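Local coordinates for glutathione S-transferase 2 (Onchocerca volvulus, PDB 1TU7), which catalyses the conjugation of glutathione to electrophilic compounds as a homodimeric pi-class transferase and appears to play a central part in parasite detoxification, at residues Arg18-Asp23 with Ala65-Leu70; Ser43-Gln46 with Pro51-Tyr54; Gly123-Phe128 with Pro166-Lys171. All coordinates share one frame; numbering follows the deposited sequence.

Interaction 1: residues Arg18-Asp23 with Ala65-Leu70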
# COMPACT_ATOMS: atom_id res chain seq x y z
N ARG A 18 2.76 -14.36 7.75
CA ARG A 18 3.07 -15.69 8.27
C ARG A 18 4.56 -15.96 8.20
O ARG A 18 5.15 -16.46 9.14
CB ARG A 18 2.32 -16.74 7.48
CG ARG A 18 0.83 -16.72 7.67
CD ARG A 18 0.14 -17.81 6.96
NE ARG A 18 -1.32 -17.75 7.02
CZ ARG A 18 -2.11 -17.75 5.96
NH1 ARG A 18 -1.62 -17.72 4.75
NH2 ARG A 18 -3.43 -17.76 6.14
N LEU A 19 5.19 -15.61 7.09
CA LEU A 19 6.62 -15.86 6.91
C LEU A 19 7.43 -15.08 7.94
O LEU A 19 8.38 -15.61 8.49
CB LEU A 19 7.07 -15.53 5.49
CG LEU A 19 6.54 -16.47 4.40
CD1 LEU A 19 6.61 -15.86 3.01
CD2 LEU A 19 7.31 -17.80 4.45
N PHE A 20 7.09 -13.81 8.16
CA PHE A 20 7.72 -12.99 9.19
C PHE A 20 7.68 -13.69 10.55
O PHE A 20 8.69 -13.87 11.19
CB PHE A 20 7.04 -11.61 9.22
CG PHE A 20 7.61 -10.64 10.22
CD1 PHE A 20 8.11 -9.43 9.77
CD2 PHE A 20 7.58 -10.86 11.58
CE1 PHE A 20 8.60 -8.49 10.65
CE2 PHE A 20 8.09 -9.89 12.46
CZ PHE A 20 8.59 -8.71 11.97
N LEU A 21 6.48 -14.12 10.95
CA LEU A 21 6.25 -14.69 12.26
C LEU A 21 7.00 -16.01 12.38
O LEU A 21 7.65 -16.28 13.37
CB LEU A 21 4.75 -14.86 12.48
CG LEU A 21 3.94 -13.58 12.57
CD1 LEU A 21 2.49 -13.86 12.43
CD2 LEU A 21 4.19 -12.86 13.90
N VAL A 22 6.93 -16.82 11.35
CA VAL A 22 7.60 -18.12 11.36
C VAL A 22 9.11 -17.92 11.44
O VAL A 22 9.76 -18.54 12.27
CB VAL A 22 7.24 -18.95 10.12
CG1 VAL A 22 8.17 -20.12 9.98
CG2 VAL A 22 5.81 -19.46 10.22
N ASP A 23 9.67 -17.05 10.62
CA ASP A 23 11.11 -16.87 10.58
C ASP A 23 11.65 -16.27 11.86
O ASP A 23 12.75 -16.62 12.30
CB ASP A 23 11.50 -16.00 9.40
CG ASP A 23 12.99 -15.93 9.22
OD1 ASP A 23 13.54 -14.80 9.35
OD2 ASP A 23 13.65 -16.94 8.94
N ALA A 65 0.06 -2.46 7.15
CA ALA A 65 0.10 -1.91 8.51
C ALA A 65 0.49 -2.99 9.52
O ALA A 65 1.22 -2.74 10.45
CB ALA A 65 -1.23 -1.29 8.91
N ILE A 66 0.01 -4.21 9.29
CA ILE A 66 0.36 -5.35 10.14
C ILE A 66 1.85 -5.59 10.06
O ILE A 66 2.54 -5.71 11.08
CB ILE A 66 -0.43 -6.62 9.72
CG1 ILE A 66 -1.94 -6.47 9.99
CG2 ILE A 66 0.14 -7.85 10.44
CD1 ILE A 66 -2.81 -7.50 9.29
N LEU A 67 2.36 -5.66 8.84
CA LEU A 67 3.78 -5.91 8.64
C LEU A 67 4.66 -4.83 9.28
O LEU A 67 5.66 -5.15 9.92
CB LEU A 67 4.07 -6.04 7.16
CG LEU A 67 4.92 -7.08 6.47
CD1 LEU A 67 4.96 -8.42 7.18
CD2 LEU A 67 4.33 -7.17 5.06
N ARG A 68 4.31 -3.56 9.09
CA ARG A 68 5.12 -2.49 9.68
C ARG A 68 5.03 -2.47 11.20
O ARG A 68 5.99 -2.15 11.88
CB ARG A 68 4.75 -1.13 9.10
CG ARG A 68 5.32 -0.94 7.72
CD ARG A 68 5.01 0.39 7.10
NE ARG A 68 3.65 0.45 6.66
CZ ARG A 68 3.22 0.03 5.49
NH1 ARG A 68 4.12 -0.52 4.63
NH2 ARG A 68 1.95 0.11 5.16
N HIS A 69 3.87 -2.81 11.76
CA HIS A 69 3.76 -2.90 13.20
C HIS A 69 4.66 -4.00 13.75
O HIS A 69 5.39 -3.80 14.71
CB HIS A 69 2.31 -3.14 13.60
CG HIS A 69 2.14 -3.64 14.99
ND1 HIS A 69 2.17 -2.81 16.08
CD2 HIS A 69 1.93 -4.89 15.47
CE1 HIS A 69 1.98 -3.52 17.17
NE2 HIS A 69 1.81 -4.79 16.83
N LEU A 70 4.61 -5.18 13.14
CA LEU A 70 5.47 -6.25 13.57
C LEU A 70 6.95 -5.87 13.41
O LEU A 70 7.78 -6.17 14.28
CB LEU A 70 5.15 -7.51 12.80
CG LEU A 70 3.84 -8.20 13.19
CD1 LEU A 70 3.59 -9.31 12.19
CD2 LEU A 70 3.91 -8.73 14.60

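Interaction 2: residues Ser43-Gln46 with Pro51-Tyr54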
# COMPACT_ATOMS: atom_id res chain seq x y z
N SER A 43 -18.23 -7.99 9.69
CA SER A 43 -18.41 -6.69 10.33
C SER A 43 -17.46 -6.44 11.51
O SER A 43 -17.29 -5.30 11.94
CB SER A 43 -19.87 -6.50 10.79
OG SER A 43 -20.15 -7.33 11.88
N GLN A 44 -16.83 -7.50 12.01
CA GLN A 44 -15.86 -7.36 13.09
C GLN A 44 -14.54 -6.71 12.66
O GLN A 44 -13.76 -6.33 13.52
CB GLN A 44 -15.53 -8.73 13.65
CG GLN A 44 -16.75 -9.43 14.23
CD GLN A 44 -16.42 -10.75 14.85
OE1 GLN A 44 -15.25 -11.05 15.11
NE2 GLN A 44 -17.44 -11.55 15.11
N PHE A 45 -14.31 -6.62 11.36
CA PHE A 45 -13.06 -6.09 10.78
C PHE A 45 -13.30 -4.71 10.26
O PHE A 45 -14.33 -4.46 9.65
CB PHE A 45 -12.56 -7.07 9.72
CG PHE A 45 -12.38 -8.43 10.30
CD1 PHE A 45 -13.36 -9.39 10.15
CD2 PHE A 45 -11.31 -8.70 11.13
CE1 PHE A 45 -13.24 -10.64 10.77
CE2 PHE A 45 -11.17 -9.94 11.72
CZ PHE A 45 -12.13 -10.91 11.55
N GLN A 46 -12.35 -3.82 10.49
CA GLN A 46 -12.54 -2.39 10.26
C GLN A 46 -12.87 -2.01 8.81
O GLN A 46 -13.58 -1.04 8.59
CB GLN A 46 -11.32 -1.62 10.77
CG GLN A 46 -11.14 -1.67 12.29
CD GLN A 46 -10.12 -2.71 12.79
OE1 GLN A 46 -9.32 -2.43 13.72
NE2 GLN A 46 -10.16 -3.88 12.21
N PRO A 51 -6.23 -9.74 5.69
CA PRO A 51 -5.89 -10.29 6.99
C PRO A 51 -6.11 -9.37 8.15
O PRO A 51 -6.20 -8.14 7.98
CB PRO A 51 -4.40 -10.60 6.84
CG PRO A 51 -3.92 -9.59 5.87
CD PRO A 51 -5.03 -9.46 4.89
N CYS A 52 -6.24 -9.97 9.32
CA CYS A 52 -6.25 -9.27 10.61
C CYS A 52 -5.28 -9.88 11.56
O CYS A 52 -5.30 -11.09 11.73
CB CYS A 52 -7.65 -9.37 11.19
SG CYS A 52 -7.89 -8.52 12.76
N LEU A 53 -4.44 -9.06 12.19
CA LEU A 53 -3.60 -9.51 13.29
C LEU A 53 -4.18 -9.01 14.60
O LEU A 53 -4.36 -7.79 14.77
CB LEU A 53 -2.17 -9.00 13.14
CG LEU A 53 -1.26 -9.42 14.29
CD1 LEU A 53 -0.92 -10.90 14.15
CD2 LEU A 53 -0.04 -8.47 14.26
N TYR A 54 -4.45 -9.93 15.50
CA TYR A 54 -4.68 -9.62 16.89
C TYR A 54 -3.36 -9.73 17.62
O TYR A 54 -2.73 -10.78 17.62
CB TYR A 54 -5.71 -10.59 17.47
CG TYR A 54 -7.04 -10.63 16.74
CD1 TYR A 54 -7.26 -11.53 15.69
CD2 TYR A 54 -8.10 -9.78 17.11
CE1 TYR A 54 -8.48 -11.59 15.04
CE2 TYR A 54 -9.31 -9.84 16.45
CZ TYR A 54 -9.50 -10.75 15.43
OH TYR A 54 -10.72 -10.86 14.77
O HOH W 1 -12.76 -9.70 15.96

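Interaction 3: residues Gly123-Phe128 with Pro166-Lys171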
# COMPACT_ATOMS: atom_id res chain seq x y z
N GLY A 123 10.20 -7.72 -17.35
CA GLY A 123 10.51 -6.33 -17.08
C GLY A 123 10.23 -5.93 -15.65
O GLY A 123 10.90 -5.04 -15.09
N GLU A 124 9.22 -6.55 -15.06
CA GLU A 124 8.93 -6.24 -13.67
C GLU A 124 10.01 -6.81 -12.76
O GLU A 124 10.48 -6.12 -11.86
CB GLU A 124 7.54 -6.73 -13.28
CG GLU A 124 6.43 -5.98 -14.00
CD GLU A 124 6.66 -4.49 -13.95
OE1 GLU A 124 6.92 -3.87 -15.03
OE2 GLU A 124 6.66 -3.94 -12.83
N LEU A 125 10.43 -8.05 -13.01
CA LEU A 125 11.51 -8.62 -12.21
C LEU A 125 12.80 -7.87 -12.39
O LEU A 125 13.57 -7.74 -11.44
CB LEU A 125 11.72 -10.09 -12.56
CG LEU A 125 10.58 -11.04 -12.21
CD1 LEU A 125 10.83 -12.43 -12.74
CD2 LEU A 125 10.38 -11.12 -10.66
N ALA A 126 13.04 -7.38 -13.59
CA ALA A 126 14.26 -6.63 -13.85
C ALA A 126 14.38 -5.43 -12.94
O ALA A 126 15.48 -5.06 -12.51
CB ALA A 126 14.32 -6.20 -15.29
N LYS A 127 13.25 -4.79 -12.62
CA LYS A 127 13.27 -3.63 -11.74
C LYS A 127 13.78 -4.05 -10.37
O LYS A 127 14.54 -3.33 -9.73
CB LYS A 127 11.87 -3.02 -11.63
CG LYS A 127 11.42 -2.35 -12.89
CD LYS A 127 9.90 -2.09 -12.92
CE LYS A 127 9.50 -1.40 -14.22
NZ LYS A 127 8.05 -1.04 -14.24
N PHE A 128 13.33 -5.20 -9.89
CA PHE A 128 13.79 -5.73 -8.60
C PHE A 128 15.26 -6.18 -8.59
O PHE A 128 15.95 -5.99 -7.60
CB PHE A 128 12.92 -6.86 -8.11
CG PHE A 128 11.53 -6.45 -7.82
CD1 PHE A 128 10.50 -6.82 -8.62
CD2 PHE A 128 11.28 -5.63 -6.73
CE1 PHE A 128 9.22 -6.41 -8.33
CE2 PHE A 128 10.02 -5.23 -6.44
CZ PHE A 128 8.99 -5.61 -7.26
N PRO A 166 8.26 -21.67 -13.59
CA PRO A 166 9.48 -22.19 -12.96
C PRO A 166 10.79 -21.57 -13.45
O PRO A 166 11.75 -21.60 -12.69
CB PRO A 166 9.40 -23.69 -13.26
CG PRO A 166 7.94 -23.96 -13.33
CD PRO A 166 7.35 -22.77 -13.98
N HIS A 167 10.83 -21.02 -14.65
CA HIS A 167 12.05 -20.46 -15.20
C HIS A 167 12.19 -18.96 -15.05
O HIS A 167 13.09 -18.36 -15.62
CB HIS A 167 12.13 -20.80 -16.70
CG HIS A 167 12.18 -22.27 -16.96
ND1 HIS A 167 13.23 -23.06 -16.54
CD2 HIS A 167 11.29 -23.11 -17.55
CE1 HIS A 167 12.99 -24.32 -16.89
NE2 HIS A 167 11.82 -24.37 -17.50
N CYS A 168 11.26 -18.31 -14.35
CA CYS A 168 11.21 -16.83 -14.41
C CYS A 168 12.44 -16.10 -13.85
O CYS A 168 12.68 -14.95 -14.22
CB CYS A 168 9.93 -16.26 -13.76
SG CYS A 168 9.80 -16.48 -11.97
N LEU A 169 13.18 -16.77 -12.97
CA LEU A 169 14.37 -16.16 -12.36
C LEU A 169 15.67 -16.58 -13.02
O LEU A 169 16.76 -16.19 -12.55
CB LEU A 169 14.44 -16.46 -10.87
CG LEU A 169 13.23 -16.05 -10.04
CD1 LEU A 169 13.52 -16.21 -8.53
CD2 LEU A 169 12.75 -14.64 -10.39
N ASP A 170 15.57 -17.31 -14.13
CA ASP A 170 16.75 -17.78 -14.86
C ASP A 170 17.69 -16.63 -15.19
O ASP A 170 18.91 -16.76 -15.03
CB ASP A 170 16.33 -18.45 -16.19
CG ASP A 170 15.88 -19.89 -16.03
OD1 ASP A 170 15.88 -20.44 -14.90
OD2 ASP A 170 15.50 -20.56 -17.02
N LYS A 171 17.13 -15.51 -15.65
CA LYS A 171 17.92 -14.37 -16.09
C LYS A 171 18.17 -13.32 -15.01
O LYS A 171 18.73 -12.26 -15.28
CB LYS A 171 17.23 -13.72 -17.29
CG LYS A 171 17.06 -14.67 -18.48
CD LYS A 171 16.63 -13.94 -19.75
CE LYS A 171 16.47 -14.90 -20.93
NZ LYS A 171 17.13 -16.22 -20.69

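Interaction 1: residues Arg18-Asp23 with Ala65-Leu70
Phe-20, Leu-21, Leu-67 and Leu-70 join two helices of the thioredoxin-like N-terminal domain, 15-23 and 63-73. The segments 18-23 and 65-70 run nearly parallel, 22° apart, with their axes 11.0 Å from each other. At that spacing the backbones stand well apart, and side chains fill the gap.

The aromatic contact is a CH-pi interaction. Leu-70 CB lies over one face of the Phe-20 ring, 4.0 Å from its centroid and displaced toward the rim where CE2 and CZ lie. The phenyl arrives there because CG of Phe-20 is anti to the backbone N (chi1 -179°), which sends the ring across to the second helix. Leu-67 completes this side of the contact, its CD1 coming within 4.2 Å of Phe-20 CD1 at a slant to the ring.

The aliphatic contact is between methyl groups. Leu-21 and Leu-70 meet at about a right angle, with CD2 of Leu-21 4.0 Å from CD1 of Leu-70. Beyond the two segments, Leu-70 also reaches Tyr-3 of the central strand 3-8, while the Phe-20 ring meets Tyr-152 of helix 149-164, so the contact joins the helices to the sheet and to the C-terminal domain. On the far side of helix 63-73, Arg-68 forms a salt bridge with Asp-88 of the second subunit.

All four touching residues are buried, and their contact is apolar save at one point, where Phe-20 CZ rests 3.5 Å from the backbone O of Leu-70.

Interaction 2: residues Ser43-Gln46 with Pro51-Tyr54
Phe-45 reaches from the loop ahead of strand 52-55 to Cys-52 and Tyr-54, in the thioredoxin-like N-terminal domain just past the cis peptide bond that precedes Pro-51. This cis-proline is a hallmark of the thioredoxin fold, and here Pro-51 touches the bound glutathione.

The first shell gathers round CD2 and CE2 of the phenyl ring. Cys-52 SG sits at the ring's edge, in its plane, 4.9 Å from the centroid, a cysteine sulfur-aromatic contact, while Cys-52 CB comes within 3.6 Å of Phe-45 CE2. The same CE2 carbon lies 3.2 Å from Tyr-54 OH. The side chains of Phe-45 and Tyr-54 cross at about a right angle, and the hydroxyl end of the tyrosine meets the phenyl at a slant. Cys-52 SG serves both rings: besides bordering Phe-45, it stands 3.8 Å above one face of Tyr-54, offset toward the rim.

Torsions set this up. With SG of Cys-52 anti to the backbone N (chi1 -178°), the thiol extends from the strand toward the loop, and CG of Tyr-54 lies anti to its own carbonyl carbon (chi1 -56°), which brings a face of the phenol under the sulfur.

Farther out, the backbones of Cys-52 and Tyr-54 are hydrogen-bonded to Thr-6 and Lys-4 of the neighbouring strand 3-8, and Lys-4 also makes a cation-pi contact with Tyr-54. Phe-45 packs on Leu-50, which lines the glutathione pocket. A water joins the two segments at their polar margin: it is hydrogen-bonded to Tyr-54 OH at 2.6 Å, lying in the plane of the phenol ring, and donates to Gln-44 OE1 over 3.0 Å.

Interaction 3: residues Gly123-Phe128 with Pro166-Lys171
Leu-125 of helix 109-132 faces Leu-169 in a type I beta turn that runs from His-167 to Asp-170, and the CA atoms of the two leucines are 8.1 Å apart. The turn is closed by a bond from Asp-170 N to His-167 O of 3.1 Å, and it places Cys-168 and Leu-169, its two corner residues, against the helix.

One methyl group does the touching from the helix side. Leu-125 CD1 lies 3.8 Å from Leu-169 CD2, the two side chains crossing at about a right angle, and 4.1 Å from Cys-168 CB. It also comes within 3.5 Å of the backbone O of Cys-168, so the methyl rests on the peptide of the turn as well as on its side chains. Leu-125 reaches this point with CG anti to the carbonyl carbon and beside the backbone N (chi1 -66°). The thiol of Cys-168 takes the position between its backbone N and carbonyl carbon (chi1 67°), and its SG lies scarcely farther from Leu-125 CD1 than CB does.

The contact belongs to the all-helical C-terminal domain, where the turn links helix 149-164 to helix 173-183. Leu-158 of the first and Leu-175 of the second also pack on Leu-125. On another side of helix 109-132, Lys-127 NZ is salt-bridged to Glu-124 OE1 at 3.1 Å, on the oxygen's syn lone pair, and is hydrogen-bonded to Phe-47 O of the second subunit.

The helix thus divides its work: a buried aliphatic side chain meets the turn mainly through van der Waals contact, without directional bonds between the two segments, while paired charges sit on the side toward the partner subunit.

Overall arrangement
From the N terminus, strand 3-8 gives way to helix 15-23, then strand 29-33 and the loop 43-46, which meets strand 52-55 in interaction 2, closing a short loop of four intervening residues. The chain then passes strand 58-61 to helix 63-73, where interaction 1 closes a larger loop with interaction 2 nested inside it. The two touch: Ile-66 CD1 packs 3.7 Å from Leu-53 N, bringing helix 63-73 onto the sheet. Interaction 3 follows in series in the C-terminal domain, on the opposite side of the chain's centre, joining helix 109-132 to the turn after helix 149-164 and closing a loop of 37 intervening residues that holds the latter. Lys-127 packs on Gln-46 of the second subunit.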